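Local coordinates for protein ATP synthase epsilon chain (Caldalkalibacillus thermarum TA2.A1, PDB 5IK2) that probably takes part in making ATP from ADP at the expense of a proton gradient, as the epsilon subunit of a rotary ATP synthase, and binds ATP itself, at residues Leu45-Val50 against Ala120-Glu125; Pro49-Gln54 against Glu58-Val63; Gly65-Val70 against Asn76-Thr81; Glu86-Glu91 against Glu125-Val130. The protein carries 2 engineered substitutions. All coordinates share one frame; numbering follows the deposited sequence.

Contact 1. Residues Leu45-Val50 against Ala120-Glu125; sequences LKTAPV and ALERAE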
loop_
_atom_site.group_PDB
_atom_site.type_symbol
_atom_site.label_atom_id
_atom_site.label_comp_id
_atom_site.label_asym_id
_atom_site.label_seq_id
_atom_site.Cartn_x
_atom_site.Cartn_y
_atom_site.Cartn_z
ATOM N N LEU H 45 -62.910 31.867 -13.046
ATOM C CA LEU H 45 -63.529 31.304 -11.851
ATOM C C LEU H 45 -62.956 31.972 -10.613
ATOM O O LEU H 45 -61.784 32.354 -10.591
ATOM C CB LEU H 45 -63.264 29.799 -11.767
ATOM C CG LEU H 45 -63.791 28.914 -12.897
ATOM C CD1 LEU H 45 -63.313 27.483 -12.697
ATOM C CD2 LEU H 45 -65.309 28.968 -12.973
ATOM N N LYS H 46 -63.793 32.113 -9.587
ATOM C CA LYS H 46 -63.331 32.512 -8.261
ATOM C C LYS H 46 -62.611 31.335 -7.621
ATOM O O LYS H 46 -62.868 30.180 -7.973
ATOM C CB LYS H 46 -64.502 32.932 -7.370
ATOM C CG LYS H 46 -65.237 34.176 -7.840
ATOM C CD LYS H 46 -66.411 34.495 -6.927
ATOM C CE LYS H 46 -67.146 35.744 -7.388
ATOM N NZ LYS H 46 -68.295 36.083 -6.502
ATOM N N THR H 47 -61.709 31.632 -6.689
ATOM C CA THR H 47 -61.051 30.598 -5.898
ATOM C C THR H 47 -62.116 29.944 -5.022
ATOM O O THR H 47 -62.597 30.548 -4.062
ATOM C CB THR H 47 -59.903 31.175 -5.046
ATOM O OG1 THR H 47 -58.884 31.688 -5.912
ATOM C CG2 THR H 47 -59.292 30.111 -4.135
ATOM N N ALA H 48 -62.497 28.721 -5.390
ATOM C CA ALA H 48 -63.601 28.007 -4.747
ATOM C C ALA H 48 -63.562 26.510 -5.089
ATOM O O ALA H 48 -62.805 26.101 -5.976
ATOM C CB ALA H 48 -64.926 28.616 -5.184
ATOM N N PRO H 49 -64.361 25.684 -4.378
ATOM C CA PRO H 49 -64.459 24.271 -4.760
ATOM C C PRO H 49 -65.225 24.064 -6.069
ATOM O O PRO H 49 -66.252 24.708 -6.283
ATOM C CB PRO H 49 -65.229 23.633 -3.591
ATOM C CG PRO H 49 -65.130 24.606 -2.470
ATOM C CD PRO H 49 -65.077 25.953 -3.118
ATOM N N VAL H 50 -64.711 23.184 -6.930
ATOM C CA VAL H 50 -65.416 22.744 -8.138
ATOM C C VAL H 50 -66.055 21.391 -7.831
ATOM O O VAL H 50 -65.345 20.422 -7.559
ATOM C CB VAL H 50 -64.463 22.616 -9.348
ATOM C CG1 VAL H 50 -65.209 22.100 -10.579
ATOM C CG2 VAL H 50 -63.796 23.955 -9.647
ATOM N N ALA H 120 -53.998 34.346 -1.672
ATOM C CA ALA H 120 -53.328 33.253 -0.949
ATOM C C ALA H 120 -54.148 32.746 0.248
ATOM O O ALA H 120 -54.118 31.554 0.560
ATOM C CB ALA H 120 -51.941 33.686 -0.495
ATOM N N LEU H 121 -54.864 33.654 0.914
ATOM C CA LEU H 121 -55.806 33.290 1.982
ATOM C C LEU H 121 -56.987 32.477 1.439
ATOM O O LEU H 121 -57.398 31.491 2.054
ATOM C CB LEU H 121 -56.320 34.546 2.703
ATOM C CG LEU H 121 -57.384 34.384 3.797
ATOM C CD1 LEU H 121 -56.915 33.431 4.887
ATOM C CD2 LEU H 121 -57.746 35.739 4.384
ATOM N N GLU H 122 -57.529 32.903 0.298
ATOM C CA GLU H 122 -58.618 32.181 -0.376
ATOM C C GLU H 122 -58.201 30.783 -0.843
ATOM O O GLU H 122 -58.999 29.847 -0.778
ATOM C CB GLU H 122 -59.152 32.989 -1.566
ATOM C CG GLU H 122 -60.014 34.174 -1.157
ATOM C CD GLU H 122 -60.337 35.114 -2.305
ATOM O OE1 GLU H 122 -60.080 34.765 -3.478
ATOM O OE2 GLU H 122 -60.863 36.211 -2.030
ATOM N N ARG H 123 -56.960 30.657 -1.318
ATOM C CA ARG H 123 -56.383 29.359 -1.689
ATOM C C ARG H 123 -56.319 28.411 -0.491
ATOM O O ARG H 123 -56.629 27.226 -0.619
ATOM C CB ARG H 123 -54.978 29.546 -2.274
ATOM C CG ARG H 123 -54.322 28.276 -2.798
ATOM C CD ARG H 123 -52.883 28.531 -3.218
ATOM N NE ARG H 123 -52.790 29.419 -4.377
ATOM C CZ ARG H 123 -51.649 29.829 -4.937
ATOM N NH1 ARG H 123 -50.468 29.438 -4.455
ATOM N NH2 ARG H 123 -51.686 30.638 -5.994
ATOM N N ALA H 124 -55.916 28.945 0.662
ATOM C CA ALA H 124 -55.787 28.159 1.892
ATOM C C ALA H 124 -57.134 27.694 2.443
ATOM O O ALA H 124 -57.277 26.528 2.812
ATOM C CB ALA H 124 -55.038 28.955 2.951
ATOM N N GLU H 125 -58.108 28.602 2.501
ATOM C CA GLU H 125 -59.443 28.286 3.038
ATOM C C GLU H 125 -60.220 27.290 2.168
ATOM O O GLU H 125 -60.913 26.418 2.697
ATOM C CB GLU H 125 -60.265 29.563 3.258
ATOM C CG GLU H 125 -59.749 30.420 4.407
ATOM C CD GLU H 125 -60.612 31.640 4.687
ATOM O OE1 GLU H 125 -61.064 32.300 3.725
ATOM O OE2 GLU H 125 -60.826 31.947 5.880
#
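Thr47 and Glu122 meet where the C-terminal helical hairpin of the epsilon subunit, made of helices 90-104 and 114-133, lies back against the N-terminal beta-sandwich. The touch is small, about 117 Å² in all. Thr47 supplies the largest share, from the loop just ahead of strand 48-54. Its CB bond points toward the helix, and with OG1 set anti to the carbonyl carbon (chi1 -64°) the methyl group CG2 is the branch that reaches the helix backbone. CG2 lies 3.4 Å from Glu122 O and 3.7 Å from Arg123 N, so the methyl rests on the peptide that joins these two residues. The same methyl also comes within 3.9 Å of Glu122 CB. Glu122 crosses the threonine at a slant: its chain runs extended beyond CG, which brings OE1 to 3.9 Å from Thr47 CB. No hydrogen bond links the two segments, so this is van der Waals packing of a methyl on a helix turn. Arg123 adds little beyond its backbone, for its CB points away from the loop; its NE makes a weak hydrogen bond to Ser64 OG. Arg123 belongs to the ATP site seen for this protein, although no nucleotide is bound to this chain, and Thr47 thus packs against the backbone of a ligand-binding residue. Pro49 continues the interface along the helix, touching Val126, Gln129 and Val130. The helical turn beneath the threonine methyl is held by backbone hydrogen bonds, among them Glu125 N to Leu121 O at 3.0 Å.

Contact 2. Residues Pro49-Gln54 against Glu58-Val63; sequences PVRIKQ and ETLIAV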
loop_
_atom_site.group_PDB
_atom_site.type_symbol
_atom_site.label_atom_id
_atom_site.label_comp_id
_atom_site.label_asym_id
_atom_site.label_seq_id
_atom_site.Cartn_x
_atom_site.Cartn_y
_atom_site.Cartn_z
ATOM N N PRO H 49 -64.361 25.684 -4.378
ATOM C CA PRO H 49 -64.459 24.271 -4.760
ATOM C C PRO H 49 -65.225 24.064 -6.069
ATOM O O PRO H 49 -66.252 24.708 -6.283
ATOM C CB PRO H 49 -65.229 23.633 -3.591
ATOM C CG PRO H 49 -65.130 24.606 -2.470
ATOM C CD PRO H 49 -65.077 25.953 -3.118
ATOM N N VAL H 50 -64.711 23.184 -6.930
ATOM C CA VAL H 50 -65.416 22.744 -8.138
ATOM C C VAL H 50 -66.055 21.391 -7.831
ATOM O O VAL H 50 -65.345 20.422 -7.559
ATOM C CB VAL H 50 -64.463 22.616 -9.348
ATOM C CG1 VAL H 50 -65.209 22.100 -10.579
ATOM C CG2 VAL H 50 -63.796 23.955 -9.647
ATOM N N ARG H 51 -67.384 21.335 -7.873
ATOM C CA ARG H 51 -68.138 20.128 -7.524
ATOM C C ARG H 51 -68.589 19.391 -8.787
ATOM O O ARG H 51 -69.288 19.963 -9.628
ATOM C CB ARG H 51 -69.331 20.498 -6.633
ATOM C CG ARG H 51 -70.298 19.358 -6.325
ATOM C CD ARG H 51 -71.007 19.542 -4.988
ATOM N NE ARG H 51 -71.339 20.940 -4.697
ATOM C CZ ARG H 51 -72.380 21.617 -5.192
ATOM N NH1 ARG H 51 -73.245 21.049 -6.034
ATOM N NH2 ARG H 51 -72.557 22.889 -4.840
ATOM N N ILE H 52 -68.171 18.128 -8.906
ATOM C CA ILE H 52 -68.517 17.266 -10.040
ATOM C C ILE H 52 -69.430 16.144 -9.551
ATOM O O ILE H 52 -69.034 15.362 -8.685
ATOM C CB ILE H 52 -67.259 16.640 -10.692
ATOM C CG1 ILE H 52 -66.267 17.731 -11.111
ATOM C CG2 ILE H 52 -67.647 15.788 -11.900
ATOM C CD1 ILE H 52 -64.937 17.200 -11.606
ATOM N N LYS H 53 -70.639 16.071 -10.112
ATOM C CA LYS H 53 -71.583 14.985 -9.827
ATOM C C LYS H 53 -71.508 13.925 -10.921
ATOM O O LYS H 53 -71.756 14.217 -12.092
ATOM C CB LYS H 53 -73.019 15.511 -9.739
ATOM C CG LYS H 53 -73.335 16.253 -8.453
ATOM C CD LYS H 53 -74.697 16.923 -8.532
ATOM C CE LYS H 53 -74.995 17.731 -7.281
ATOM N NZ LYS H 53 -76.110 18.693 -7.503
ATOM N N GLN H 54 -71.146 12.705 -10.525
ATOM C CA GLN H 54 -71.213 11.531 -11.388
ATOM C C GLN H 54 -72.247 10.590 -10.786
ATOM O O GLN H 54 -71.906 9.650 -10.068
ATOM C CB GLN H 54 -69.841 10.860 -11.492
ATOM C CG GLN H 54 -68.822 11.686 -12.263
ATOM C CD GLN H 54 -67.426 11.095 -12.235
ATOM O OE1 GLN H 54 -66.907 10.746 -11.176
ATOM N NE2 GLN H 54 -66.803 10.995 -13.403
ATOM N N GLU H 58 -70.269 12.416 -5.574
ATOM C CA GLU H 58 -69.844 13.821 -5.650
ATOM C C GLU H 58 -68.352 13.924 -5.339
ATOM O O GLU H 58 -67.856 13.237 -4.444
ATOM C CB GLU H 58 -70.631 14.692 -4.669
ATOM C CG GLU H 58 -71.910 15.280 -5.246
ATOM C CD GLU H 58 -72.601 16.262 -4.311
ATOM O OE1 GLU H 58 -71.923 16.873 -3.453
ATOM O OE2 GLU H 58 -73.831 16.431 -4.442
ATOM N N THR H 59 -67.656 14.792 -6.075
ATOM C CA THR H 59 -66.220 15.027 -5.889
ATOM C C THR H 59 -65.943 16.532 -5.879
ATOM O O THR H 59 -66.275 17.229 -6.839
ATOM C CB THR H 59 -65.393 14.366 -7.013
ATOM O OG1 THR H 59 -65.806 13.005 -7.180
ATOM C CG2 THR H 59 -63.901 14.401 -6.694
ATOM N N LEU H 60 -65.348 17.021 -4.789
ATOM C CA LEU H 60 -64.908 18.415 -4.682
ATOM C C LEU H 60 -63.423 18.515 -5.023
ATOM O O LEU H 60 -62.620 17.736 -4.512
ATOM C CB LEU H 60 -65.135 18.950 -3.265
ATOM C CG LEU H 60 -66.563 18.937 -2.710
ATOM C CD1 LEU H 60 -66.578 19.499 -1.297
ATOM C CD2 LEU H 60 -67.520 19.720 -3.596
ATOM N N ILE H 61 -63.074 19.467 -5.891
ATOM C CA ILE H 61 -61.683 19.793 -6.211
ATOM C C ILE H 61 -61.437 21.240 -5.785
ATOM O O ILE H 61 -62.146 22.144 -6.227
ATOM C CB ILE H 61 -61.378 19.647 -7.722
ATOM C CG1 ILE H 61 -61.757 18.242 -8.225
ATOM C CG2 ILE H 61 -59.906 19.936 -8.009
ATOM C CD1 ILE H 61 -63.176 18.117 -8.741
ATOM N N ALA H 62 -60.439 21.449 -4.928
ATOM C CA ALA H 62 -60.051 22.794 -4.493
ATOM C C ALA H 62 -59.301 23.489 -5.624
ATOM O O ALA H 62 -58.182 23.102 -5.937
ATOM C CB ALA H 62 -59.178 22.718 -3.244
ATOM N N VAL H 63 -59.924 24.498 -6.234
ATOM C CA VAL H 63 -59.348 25.222 -7.377
ATOM C C VAL H 63 -59.110 26.692 -7.021
ATOM O O VAL H 63 -59.986 27.344 -6.447
ATOM C CB VAL H 63 -60.269 25.131 -8.619
ATOM C CG1 VAL H 63 -59.728 25.970 -9.777
ATOM C CG2 VAL H 63 -60.443 23.676 -9.040
HETATM O O HOH W 1 -67.905 12.451 -8.924
#
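Pro49 sits opposite Ala62 at one end of the antiparallel hairpin of strands 48-54 and 57-64, part of the beta-sandwich; its CA makes a CA-H...O contact with Ile61 O. Val50 and Ile61 then form a hydrogen-bonded pair, Val50 N reaching Ile61 O at 2.9 Å and Ile61 N returning to Val50 O at 3.0 Å. With CG1 anti to the backbone N (chi1 178°), the other methyl of Val50, CG2, is the one that packs on Val63 CG2. Arg51, on the face of Pro49 and Lys53, lies side by side with Leu60 and Glu58: its CB is 3.6 Å from Leu60 CD2, and its guanidinium has that methyl at the edge. Ile52 pairs with Thr59 through a second couple of backbone bonds, while its CD1 meets Ile61 CD1 on the sandwich-core side, where Ile8 also packs. Lys53 runs extended beside Glu58. The carboxylate thus stands between two basic chains yet forms a salt bridge with neither, Arg51 NE being 4.3 Å from Glu58 OE1 and Lys53 NZ 4.4 Å from Glu58 OE2. A water near Gln54 bridges the strands, lying 3.0 Å from Gln54 OE1, 3.1 Å from Ile52 O and 2.8 Å from Thr59 OG1.

Contact 3. Residues Gly65-Val70 against Asn76-Thr81; sequences GGFLEV and NILADT
The beta hairpin of strands 66-70 and 74-79 carries, toward its turn, the hydrogen-bonded pair Glu69 and Asn76, joined through both backbone and side chains. Glu69 N reaches Asn76 O at 2.8 Å, and Asn76 N returns to Glu69 O. Alongside, Asn76 ND2 donates to Glu69 OE1 at 2.9 Å, meeting that oxygen nearly head-on along its C-O bond, with carboxylate and amide planes only 18° apart. The other end of the amide is held too, by Lys74 NZ at Asn76 OD1, so both polar ends fix the rotation of the group. Were Glu69 an alanine, the ND2 of Asn76 would probably lose this acceptor, and the amide would be held from its OD1 side by Lys74. Phe67 and Leu78 form the next hydrogen-bonded pair. Phe67 CG stands between the backbone N and the carbonyl carbon (chi1 72°), which lays the ring alongside Leu78, CE1 lying 3.7 Å from Leu78 CB. In the beta-sandwich this hairpin joins strand 41-44 on one side and strand 4-9 on the other, and its Phe67 and Leu78 face also packs on another protein chain of the assembly. On the reverse face Leu68 CD1 meets Ile77 CG1, and Gly66 CA lies against Ala79 CB. Beyond them the chain turns corners at Gly65 and at Asp80; Asp80 and Thr81 together face Ser64 in a classic beta bulge. Asp80 N donates to Gly65 O at 3.1 Å from well above the carbonyl plane, while Asp80 OD2 is hydrogen-bonded to a polar side chain of the other protein chain.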
loop_
_atom_site.group_PDB
_atom_site.type_symbol
_atom_site.label_atom_id
_atom_site.label_comp_id
_atom_site.label_asym_id
_atom_site.label_seq_id
_atom_site.Cartn_x
_atom_site.Cartn_y
_atom_site.Cartn_z
ATOM N N GLY H 65 -57.182 30.376 -8.820
ATOM C CA GLY H 65 -56.544 31.041 -9.952
ATOM C C GLY H 65 -56.759 30.322 -11.268
ATOM O O GLY H 65 -55.799 30.070 -12.000
ATOM N N GLY H 66 -58.016 29.994 -11.565
ATOM C CA GLY H 66 -58.369 29.245 -12.775
ATOM C C GLY H 66 -59.489 29.847 -13.596
ATOM O O GLY H 66 -60.142 30.800 -13.170
ATOM N N PHE H 67 -59.687 29.285 -14.788
ATOM C CA PHE H 67 -60.780 29.679 -15.681
ATOM C C PHE H 67 -61.416 28.462 -16.355
ATOM O O PHE H 67 -60.764 27.430 -16.547
ATOM C CB PHE H 67 -60.297 30.695 -16.729
ATOM C CG PHE H 67 -59.410 30.111 -17.798
ATOM C CD1 PHE H 67 -58.051 29.914 -17.564
ATOM C CD2 PHE H 67 -59.929 29.777 -19.050
ATOM C CE1 PHE H 67 -57.228 29.382 -18.552
ATOM C CE2 PHE H 67 -59.111 29.245 -20.040
ATOM C CZ PHE H 67 -57.758 29.049 -19.792
ATOM N N LEU H 68 -62.690 28.612 -16.711
ATOM C CA LEU H 68 -63.491 27.556 -17.330
ATOM C C LEU H 68 -63.496 27.736 -18.843
ATOM O O LEU H 68 -63.518 28.864 -19.326
ATOM C CB LEU H 68 -64.924 27.630 -16.796
ATOM C CG LEU H 68 -65.959 26.607 -17.267
ATOM C CD1 LEU H 68 -65.579 25.197 -16.843
ATOM C CD2 LEU H 68 -67.323 26.979 -16.711
ATOM N N GLU H 69 -63.460 26.626 -19.581
ATOM C CA GLU H 69 -63.634 26.639 -21.039
ATOM C C GLU H 69 -64.604 25.531 -21.451
ATOM O O GLU H 69 -64.260 24.346 -21.418
ATOM C CB GLU H 69 -62.298 26.468 -21.767
ATOM C CG GLU H 69 -62.383 26.754 -23.270
ATOM C CD GLU H 69 -61.685 25.732 -24.158
ATOM O OE1 GLU H 69 -61.333 24.629 -23.689
ATOM O OE2 GLU H 69 -61.498 26.033 -25.353
ATOM N N VAL H 70 -65.811 25.931 -21.843
ATOM C CA VAL H 70 -66.881 25.002 -22.192
ATOM C C VAL H 70 -66.988 24.839 -23.706
ATOM O O VAL H 70 -66.882 25.811 -24.451
ATOM C CB VAL H 70 -68.245 25.494 -21.656
ATOM C CG1 VAL H 70 -69.323 24.434 -21.872
ATOM C CG2 VAL H 70 -68.139 25.874 -20.183
ATOM N N ASN H 76 -63.200 22.032 -20.090
ATOM C CA ASN H 76 -61.848 22.202 -19.543
ATOM C C ASN H 76 -61.819 23.237 -18.421
ATOM O O ASN H 76 -62.497 24.264 -18.496
ATOM C CB ASN H 76 -60.879 22.633 -20.648
ATOM C CG ASN H 76 -60.628 21.540 -21.668
ATOM O OD1 ASN H 76 -60.513 20.363 -21.323
ATOM N ND2 ASN H 76 -60.528 21.926 -22.935
ATOM N N ILE H 77 -61.039 22.946 -17.381
ATOM C CA ILE H 77 -60.723 23.908 -16.323
ATOM C C ILE H 77 -59.204 23.928 -16.143
ATOM O O ILE H 77 -58.619 22.950 -15.679
ATOM C CB ILE H 77 -61.434 23.563 -14.991
ATOM C CG1 ILE H 77 -62.939 23.826 -15.115
ATOM C CG2 ILE H 77 -60.862 24.380 -13.830
ATOM C CD1 ILE H 77 -63.773 23.248 -13.992
ATOM N N LEU H 78 -58.584 25.044 -16.527
ATOM C CA LEU H 78 -57.151 25.278 -16.336
ATOM C C LEU H 78 -56.977 26.214 -15.141
ATOM O O LEU H 78 -57.614 27.267 -15.091
ATOM C CB LEU H 78 -56.534 25.898 -17.597
ATOM C CG LEU H 78 -56.234 24.948 -18.764
ATOM C CD1 LEU H 78 -57.506 24.404 -19.402
ATOM C CD2 LEU H 78 -55.380 25.650 -19.809
ATOM N N ALA H 79 -56.124 25.832 -14.188
ATOM C CA ALA H 79 -55.937 26.594 -12.943
ATOM C C ALA H 79 -54.517 26.503 -12.393
ATOM O O ALA H 79 -53.785 25.571 -12.710
ATOM C CB ALA H 79 -56.928 26.119 -11.894
ATOM N N ASP H 80 -54.147 27.476 -11.560
ATOM C CA ASP H 80 -52.824 27.512 -10.916
ATOM C C ASP H 80 -52.619 26.278 -10.047
ATOM O O ASP H 80 -51.593 25.604 -10.144
ATOM C CB ASP H 80 -52.658 28.760 -10.034
ATOM C CG ASP H 80 -52.658 30.062 -10.824
ATOM O OD1 ASP H 80 -52.592 30.037 -12.072
ATOM O OD2 ASP H 80 -52.721 31.129 -10.179
ATOM N N THR H 81 -53.604 26.002 -9.196
ATOM C CA THR H 81 -53.603 24.819 -8.344
ATOM C C THR H 81 -54.969 24.137 -8.373
ATOM O O THR H 81 -56.005 24.801 -8.442
ATOM C CB THR H 81 -53.244 25.174 -6.890
ATOM O OG1 THR H 81 -54.121 26.200 -6.415
ATOM C CG2 THR H 81 -51.810 25.662 -6.798
#

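Contact 4. Residues Glu86-Glu91 against Glu125-Val130; sequences EEIAVE and EVRLQV. Engineered in segment 86-91: Ala89 (natural residue Asp).
Ile88 reaches from the linker before helix 90-104 onto Arg127 and Val130 of helix 114-133, joining the linker to the second helix of the C-terminal helical hairpin, near the hairpin's open end. Its CB points toward the helix and splits into two branches. The shorter, CG2, lies 3.9 Å from Arg127 CB and 3.7 Å from Arg127 O. The longer runs through CG1, which is anti to the carbonyl carbon (chi1 -69°), and ends in CD1, 3.5 Å from Arg127 O and 4.0 Å from Val130 CG1; Ile88 and Val130 cross at about a right angle. Both branches thus come up to the Arg127 carbonyl oxygen from the same side. With only the methyl of an alanine here, a gap is likely to open over the Arg127 carbonyl and Val130 CG1, and the linker would lose its apolar grip on the helix. Arg127, a residue of the ATP site seen for this protein, extends from CG to NE, and its NH2 forms a salt bridge with Glu83, another residue of that site. The engineered Ala89, an aspartate in the natural protein, stands at another position of that site and at the N-cap of helix 90-104. One residue on, Leu128, which also touches Ala93 and Lys97 of helix 90-104, has its CD2 4.3 Å from Val90 CG1.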
loop_
_atom_site.group_PDB
_atom_site.type_symbol
_atom_site.label_atom_id
_atom_site.label_comp_id
_atom_site.label_asym_id
_atom_site.label_seq_id
_atom_site.Cartn_x
_atom_site.Cartn_y
_atom_site.Cartn_z
ATOM N N GLU H 86 -57.872 14.049 -0.862
ATOM C CA GLU H 86 -56.781 13.180 -0.389
ATOM C C GLU H 86 -55.357 13.726 -0.601
ATOM O O GLU H 86 -54.444 13.347 0.135
ATOM C CB GLU H 86 -56.891 11.763 -0.995
ATOM C CG GLU H 86 -56.684 11.646 -2.512
ATOM C CD GLU H 86 -57.976 11.572 -3.318
ATOM O OE1 GLU H 86 -58.994 12.173 -2.899
ATOM O OE2 GLU H 86 -57.967 10.920 -4.386
ATOM N N GLU H 87 -55.173 14.603 -1.589
ATOM C CA GLU H 87 -53.838 15.117 -1.947
ATOM C C GLU H 87 -53.581 16.580 -1.515
ATOM O O GLU H 87 -52.753 17.271 -2.116
ATOM C CB GLU H 87 -53.576 14.903 -3.453
ATOM C CG GLU H 87 -54.401 15.759 -4.413
ATOM C CD GLU H 87 -54.422 15.230 -5.845
ATOM O OE1 GLU H 87 -53.622 14.334 -6.193
ATOM O OE2 GLU H 87 -55.253 15.719 -6.637
ATOM N N ILE H 88 -54.265 17.023 -0.454
ATOM C CA ILE H 88 -54.089 18.362 0.124
ATOM C C ILE H 88 -53.293 18.255 1.426
ATOM O O ILE H 88 -53.649 17.468 2.308
ATOM C CB ILE H 88 -55.457 19.034 0.413
ATOM C CG1 ILE H 88 -56.170 19.375 -0.903
ATOM C CG2 ILE H 88 -55.294 20.301 1.255
ATOM C CD1 ILE H 88 -57.659 19.619 -0.762
ATOM N N ALA H 89 -52.233 19.055 1.545
ATOM C CA ALA H 89 -51.469 19.163 2.793
ATOM C C ALA H 89 -52.229 20.058 3.781
ATOM O O ALA H 89 -52.254 21.283 3.626
ATOM C CB ALA H 89 -50.075 19.713 2.520
ATOM N N VAL H 90 -52.839 19.440 4.792
ATOM C CA VAL H 90 -53.785 20.126 5.685
ATOM C C VAL H 90 -53.087 21.105 6.638
ATOM O O VAL H 90 -53.545 22.239 6.800
ATOM C CB VAL H 90 -54.658 19.113 6.474
ATOM C CG1 VAL H 90 -55.544 19.813 7.504
ATOM C CG2 VAL H 90 -55.514 18.301 5.509
ATOM N N GLU H 91 -51.991 20.668 7.259
ATOM C CA GLU H 91 -51.225 21.522 8.182
ATOM C C GLU H 91 -50.583 22.729 7.489
ATOM O O GLU H 91 -50.498 23.808 8.082
ATOM C CB GLU H 91 -50.150 20.709 8.919
ATOM C CG GLU H 91 -50.704 19.667 9.882
ATOM C CD GLU H 91 -51.501 20.280 11.021
ATOM O OE1 GLU H 91 -50.949 21.143 11.738
ATOM O OE2 GLU H 91 -52.679 19.901 11.196
ATOM N N GLU H 125 -58.108 28.602 2.501
ATOM C CA GLU H 125 -59.443 28.286 3.038
ATOM C C GLU H 125 -60.220 27.290 2.168
ATOM O O GLU H 125 -60.913 26.418 2.697
ATOM C CB GLU H 125 -60.265 29.563 3.258
ATOM C CG GLU H 125 -59.749 30.420 4.407
ATOM C CD GLU H 125 -60.612 31.640 4.687
ATOM O OE1 GLU H 125 -61.064 32.300 3.725
ATOM O OE2 GLU H 125 -60.826 31.947 5.880
ATOM N N VAL H 126 -60.098 27.421 0.848
ATOM C CA VAL H 126 -60.727 26.483 -0.093
ATOM C C VAL H 126 -60.099 25.085 0.005
ATOM O O VAL H 126 -60.811 24.085 -0.094
ATOM C CB VAL H 126 -60.683 27.024 -1.545
ATOM C CG1 VAL H 126 -61.069 25.960 -2.567
ATOM C CG2 VAL H 126 -61.611 28.223 -1.678
ATOM N N ARG H 127 -58.780 25.023 0.199
ATOM C CA ARG H 127 -58.086 23.750 0.461
ATOM C C ARG H 127 -58.574 23.055 1.739
ATOM O O ARG H 127 -58.665 21.825 1.781
ATOM C CB ARG H 127 -56.564 23.955 0.523
ATOM C CG ARG H 127 -55.900 24.028 -0.841
ATOM C CD ARG H 127 -54.447 24.451 -0.727
ATOM N NE ARG H 127 -53.741 24.365 -2.007
ATOM C CZ ARG H 127 -52.486 24.767 -2.220
ATOM N NH1 ARG H 127 -51.759 25.300 -1.238
ATOM N NH2 ARG H 127 -51.950 24.637 -3.430
ATOM N N LEU H 128 -58.884 23.844 2.769
ATOM C CA LEU H 128 -59.430 23.321 4.028
ATOM C C LEU H 128 -60.880 22.839 3.891
ATOM O O LEU H 128 -61.241 21.814 4.470
ATOM C CB LEU H 128 -59.322 24.370 5.143
ATOM C CG LEU H 128 -57.886 24.725 5.559
ATOM C CD1 LEU H 128 -57.834 26.075 6.259
ATOM C CD2 LEU H 128 -57.277 23.639 6.436
ATOM N N GLN H 129 -61.698 23.578 3.138
ATOM C CA GLN H 129 -63.090 23.178 2.851
ATOM C C GLN H 129 -63.184 21.819 2.148
ATOM O O GLN H 129 -63.998 20.974 2.527
ATOM C CB GLN H 129 -63.800 24.228 1.982
ATOM C CG GLN H 129 -64.216 25.499 2.707
ATOM C CD GLN H 129 -64.798 26.544 1.765
ATOM O OE1 GLN H 129 -65.541 26.219 0.836
ATOM N NE2 GLN H 129 -64.464 27.810 2.004
ATOM N N VAL H 130 -62.351 21.629 1.126
ATOM C CA VAL H 130 -62.334 20.390 0.339
ATOM C C VAL H 130 -61.708 19.228 1.128
ATOM O O VAL H 130 -62.082 18.072 0.922
ATOM C CB VAL H 130 -61.633 20.602 -1.029
ATOM C CG1 VAL H 130 -61.512 19.297 -1.810
ATOM C CG2 VAL H 130 -62.404 21.627 -1.855
#

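In the fold
Contact 1 sets out from the same part of the chain as contact 2 but closes only at helix 114-133, so that contact 3 falls within its span; contacts 2 and 3, both hairpins of the beta-sandwich, follow in series, their centres about 13 Å apart. Contacts 1 and 4 lie about 10 Å apart on helix 114-133, which they share through Glu125. Contact 1 joins this helix to the loop leading into strand 48-54, whereas contact 4 stays within the helical domain. Contacts 3 and 4, about 18 Å between centres, still meet where Thr81 packs on Arg127. The helical hairpin thus lies folded onto the sandwich, with several ATP-binding residues, Thr81, Arg123 and Arg127 among them, at the boundary.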